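Local coordinates for protein MHP1 (Microbacterium liquefaciens, PDB 2JLN) that takes up 5-aryl-substituted hydantoins across the membrane as a sodium-dependent symporter of the nucleobase-cation-symport-1 family, at residues F78-A82 / I378-F382; S368-A374 / M429-L434. One frame throughout, in Å; residues are numbered along the deposited sequence.

Interaction 1 (F78-A82 / I378-F382); sequences FTQSA and ISDYF
Residues 78-82 carry the chain from the end of transmembrane helix 58-79 through one non-helical residue, Gln-80 (phi/psi -103/-9), into helix 81-86, and this bend lies against residues 378-382 of helix 371-384, helical with a pi-type turn at 380-382 and Phe-382 N hydrogen-bonded to Ile-378 O at 3.0 Å. CA atoms are nearest at Thr-79 and Ile-378, 6.1 Å, and at Ala-82 and Tyr-381, 7.7 Å. Phe-78 (chi1 m) sets its ring edge toward the face of Phe-382 (chi1 m) in a T-shaped stack, centroids 5.7 Å apart and planes at 87°. Its CB touches Ile-378 CD1 at 3.9 Å, while its carbonyl O sits 3.3 Å from Phe-382 CE1, at the edge of that ring. Thr-79 points its CB away, yet the methyl CG2 meets Ile-378 CD1 at 3.6 Å; OG1 is hydrogen-bonded to Val-224 O, so the small, two-natured side chain serves both neighbours. Here the end of helix 58-79 and start of helix 81-86 pack on helix 371-384 of this APC-clan transporter through apolar and aromatic groups, without a cross-segment hydrogen bond. Ser-81 is small enough for CB to approach Phe-382 CZ at 3.6 Å, and its OG is hydrogen-bonded to Asp-249. Short Ala-82 lets its CB sit directly over the face of Tyr-381 (chi1 t, chi2 84°), a CH-pi contact 3.6 Å from the ring centroid and 12° off the normal.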
# COMPACT_ATOMS: atom_id res chain seq x y z
N PHE A 78 -10.68 7.67 5.51
CA PHE A 78 -10.90 8.84 4.66
C PHE A 78 -10.46 8.68 3.19
O PHE A 78 -11.17 9.09 2.27
CB PHE A 78 -10.27 10.11 5.26
CG PHE A 78 -10.92 10.57 6.52
CD1 PHE A 78 -10.26 10.46 7.73
CD2 PHE A 78 -12.18 11.10 6.51
CE1 PHE A 78 -10.86 10.89 8.93
CE2 PHE A 78 -12.79 11.52 7.70
CZ PHE A 78 -12.13 11.41 8.91
N THR A 79 -9.29 8.11 2.94
CA THR A 79 -8.79 8.02 1.57
C THR A 79 -9.48 6.94 0.74
O THR A 79 -9.30 6.88 -0.47
CB THR A 79 -7.28 7.76 1.54
OG1 THR A 79 -7.03 6.43 1.98
CG2 THR A 79 -6.57 8.74 2.44
N GLN A 80 -10.28 6.07 1.38
CA GLN A 80 -10.86 4.93 0.68
C GLN A 80 -12.33 5.17 0.34
O GLN A 80 -12.95 4.36 -0.39
CB GLN A 80 -10.80 3.68 1.55
CG GLN A 80 -11.81 3.75 2.69
CD GLN A 80 -11.95 2.46 3.48
OE1 GLN A 80 -12.95 2.27 4.21
NE2 GLN A 80 -10.96 1.56 3.36
N SER A 81 -12.91 6.24 0.87
CA SER A 81 -14.37 6.34 0.91
C SER A 81 -15.01 6.57 -0.46
O SER A 81 -16.10 6.06 -0.72
CB SER A 81 -14.83 7.39 1.90
OG SER A 81 -16.23 7.53 1.81
N ALA A 82 -14.33 7.33 -1.32
CA ALA A 82 -14.80 7.65 -2.67
C ALA A 82 -14.69 6.47 -3.61
O ALA A 82 -15.49 6.34 -4.52
CB ALA A 82 -14.04 8.84 -3.26
N ILE A 378 -8.14 14.20 0.12
CA ILE A 378 -9.18 14.05 1.14
C ILE A 378 -10.01 15.33 1.18
O ILE A 378 -11.23 15.28 1.37
CB ILE A 378 -8.61 13.72 2.54
CG1 ILE A 378 -8.14 12.28 2.59
CG2 ILE A 378 -9.67 13.93 3.62
CD1 ILE A 378 -7.19 12.03 3.75
N SER A 379 -9.35 16.47 0.95
CA SER A 379 -10.00 17.77 1.10
C SER A 379 -10.90 18.12 -0.10
O SER A 379 -12.03 18.57 0.09
CB SER A 379 -8.97 18.87 1.33
OG SER A 379 -9.58 20.07 1.75
N ASP A 380 -10.38 17.94 -1.31
CA ASP A 380 -11.17 18.14 -2.51
C ASP A 380 -12.48 17.34 -2.41
O ASP A 380 -13.56 17.91 -2.52
CB ASP A 380 -10.34 17.73 -3.73
CG ASP A 380 -10.94 18.21 -5.08
OD1 ASP A 380 -10.48 19.26 -5.59
OD2 ASP A 380 -11.82 17.51 -5.64
N TYR A 381 -12.41 16.04 -2.17
CA TYR A 381 -13.62 15.21 -2.10
C TYR A 381 -14.53 15.45 -0.88
O TYR A 381 -15.72 15.62 -1.06
CB TYR A 381 -13.29 13.73 -2.29
CG TYR A 381 -14.43 12.77 -2.13
CD1 TYR A 381 -15.29 12.50 -3.18
CD2 TYR A 381 -14.64 12.10 -0.94
CE1 TYR A 381 -16.35 11.62 -3.05
CE2 TYR A 381 -15.69 11.20 -0.79
CZ TYR A 381 -16.56 10.97 -1.86
OH TYR A 381 -17.62 10.08 -1.73
N PHE A 382 -14.02 15.46 0.36
CA PHE A 382 -14.90 15.65 1.53
C PHE A 382 -15.35 17.10 1.80
O PHE A 382 -16.53 17.35 2.06
CB PHE A 382 -14.33 15.07 2.82
CG PHE A 382 -14.43 13.59 2.91
CD1 PHE A 382 -13.31 12.80 2.78
CD2 PHE A 382 -15.65 12.99 3.10
CE1 PHE A 382 -13.41 11.42 2.86
CE2 PHE A 382 -15.75 11.61 3.16
CZ PHE A 382 -14.62 10.83 3.04

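Interaction 2 (S368-A374 / M429-L434); sequences SALGPLA and MFVTGL
Helices 356-368 and 371-384 meet helix 429-448 here in close backbone packing centred on Gly-371 and Gly-433, where the transmembrane span is interrupted: Ala-369 (-84/26) and Leu-370 (-113/3) separate the first two. Residues 429-434 are helical, with CA atoms nearest at Ser-368 and Phe-430, 4.3 Å, and at Gly-371 and Leu-434, 4.1 Å. Met-429 stretches its flexible thioether so that CE lies 3.1 Å from Ser-368 OG, whose hydrogen bond goes to Asn-364 O. Phe-430 directs its CA-H at Ser-368 O (CA to O 3.4 Å); its O accepts from Gly-371 CA at 3.4 Å, where a CB on residue 371 would clash. With chi1 t its large ring packs against the break, CE1 4.1 Å from Leu-370 C, and touches Leu-75 of helix 58-79. Gly-433 likewise has no CB to strike the Pro-372 ring, and its O approaches Pro-372 CA at 3.5 Å. Leu-434 (chi1 t) brings CD1 to 4.1 Å from Ala-374 CB, and its CA comes within 2.9 Å of Gly-371 O.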
# COMPACT_ATOMS: atom_id res chain seq x y z
N SER A 368 7.50 10.15 2.12
CA SER A 368 6.83 11.12 2.97
C SER A 368 6.41 12.40 2.23
O SER A 368 5.66 13.22 2.79
CB SER A 368 7.61 11.40 4.26
OG SER A 368 8.91 11.84 3.98
N ALA A 369 6.87 12.58 0.99
CA ALA A 369 6.40 13.69 0.12
C ALA A 369 5.08 13.36 -0.63
O ALA A 369 4.82 13.88 -1.71
CB ALA A 369 7.48 14.11 -0.88
N LEU A 370 4.28 12.47 -0.05
CA LEU A 370 2.96 12.17 -0.56
C LEU A 370 1.94 12.67 0.46
O LEU A 370 0.73 12.50 0.32
CB LEU A 370 2.82 10.67 -0.78
CG LEU A 370 3.83 10.08 -1.75
CD1 LEU A 370 3.55 8.60 -2.00
CD2 LEU A 370 3.83 10.87 -3.05
N GLY A 371 2.44 13.29 1.52
CA GLY A 371 1.57 13.82 2.55
C GLY A 371 0.60 14.84 1.99
O GLY A 371 -0.59 14.76 2.27
N PRO A 372 1.10 15.82 1.21
CA PRO A 372 0.17 16.73 0.55
C PRO A 372 -0.73 16.02 -0.48
O PRO A 372 -1.88 16.41 -0.62
CB PRO A 372 1.09 17.77 -0.12
CG PRO A 372 2.42 17.12 -0.12
CD PRO A 372 2.46 16.36 1.14
N LEU A 373 -0.24 15.00 -1.16
CA LEU A 373 -1.09 14.31 -2.12
C LEU A 373 -2.32 13.71 -1.43
O LEU A 373 -3.42 13.81 -1.94
CB LEU A 373 -0.34 13.22 -2.88
CG LEU A 373 -1.23 12.44 -3.84
CD1 LEU A 373 -1.50 13.26 -5.10
CD2 LEU A 373 -0.62 11.09 -4.18
N ALA A 374 -2.12 13.09 -0.27
CA ALA A 374 -3.23 12.50 0.48
C ALA A 374 -4.10 13.59 1.08
O ALA A 374 -5.31 13.39 1.27
CB ALA A 374 -2.71 11.60 1.57
N MET A 429 7.50 14.65 8.85
CA MET A 429 7.30 15.20 7.50
C MET A 429 5.96 14.87 6.80
O MET A 429 5.21 15.78 6.42
CB MET A 429 8.45 14.77 6.59
CG MET A 429 8.76 15.78 5.51
SD MET A 429 10.08 15.30 4.36
CE MET A 429 9.11 14.80 2.93
N PHE A 430 5.67 13.58 6.61
CA PHE A 430 4.42 13.11 5.99
C PHE A 430 3.14 13.72 6.60
O PHE A 430 2.30 14.24 5.89
CB PHE A 430 4.33 11.59 6.07
CG PHE A 430 3.01 11.02 5.64
CD1 PHE A 430 2.66 10.98 4.29
CD2 PHE A 430 2.12 10.50 6.58
CE1 PHE A 430 1.45 10.44 3.88
CE2 PHE A 430 0.90 9.95 6.16
CZ PHE A 430 0.56 9.93 4.82
N VAL A 431 3.01 13.63 7.92
CA VAL A 431 1.84 14.12 8.63
C VAL A 431 1.70 15.66 8.70
O VAL A 431 0.59 16.17 8.79
CB VAL A 431 1.76 13.53 10.04
CG1 VAL A 431 1.11 14.51 11.00
CG2 VAL A 431 1.03 12.16 10.02
N THR A 432 2.80 16.40 8.65
CA THR A 432 2.66 17.85 8.53
C THR A 432 2.25 18.31 7.11
O THR A 432 1.43 19.21 6.94
CB THR A 432 3.94 18.59 8.99
OG1 THR A 432 3.79 18.99 10.35
CG2 THR A 432 4.19 19.85 8.16
N GLY A 433 2.81 17.69 6.09
CA GLY A 433 2.47 18.05 4.72
C GLY A 433 1.03 17.74 4.35
O GLY A 433 0.44 18.45 3.54
N LEU A 434 0.49 16.67 4.93
CA LEU A 434 -0.90 16.30 4.73
C LEU A 434 -1.80 17.36 5.38
O LEU A 434 -2.63 17.96 4.70
CB LEU A 434 -1.17 14.89 5.30
CG LEU A 434 -2.49 14.12 5.25
CD1 LEU A 434 -2.26 12.64 5.51
CD2 LEU A 434 -3.49 14.66 6.25

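Overall arrangement
Both interactions draw on helix 371-384: interaction 2 uses its start, together with the break before it, and interaction 1 lies further along, their centres about 15 Å apart. Their segments adjoin in sequence at 374 and 378, and their pairings cross along the chain. Interaction 2 is the more buried, and its glycines let two backbones come close enough for CA-H...O contacts; interaction 1 is partly buried, and bulky rings span a wider gap between backbones. Neither contains a cross-segment hydrogen bond. Helix 58-79 bridges the two places: Phe-78 and Thr-79 at its end enter interaction 1, while Leu-75 touches Phe-430 and Leu-434 of interaction 2.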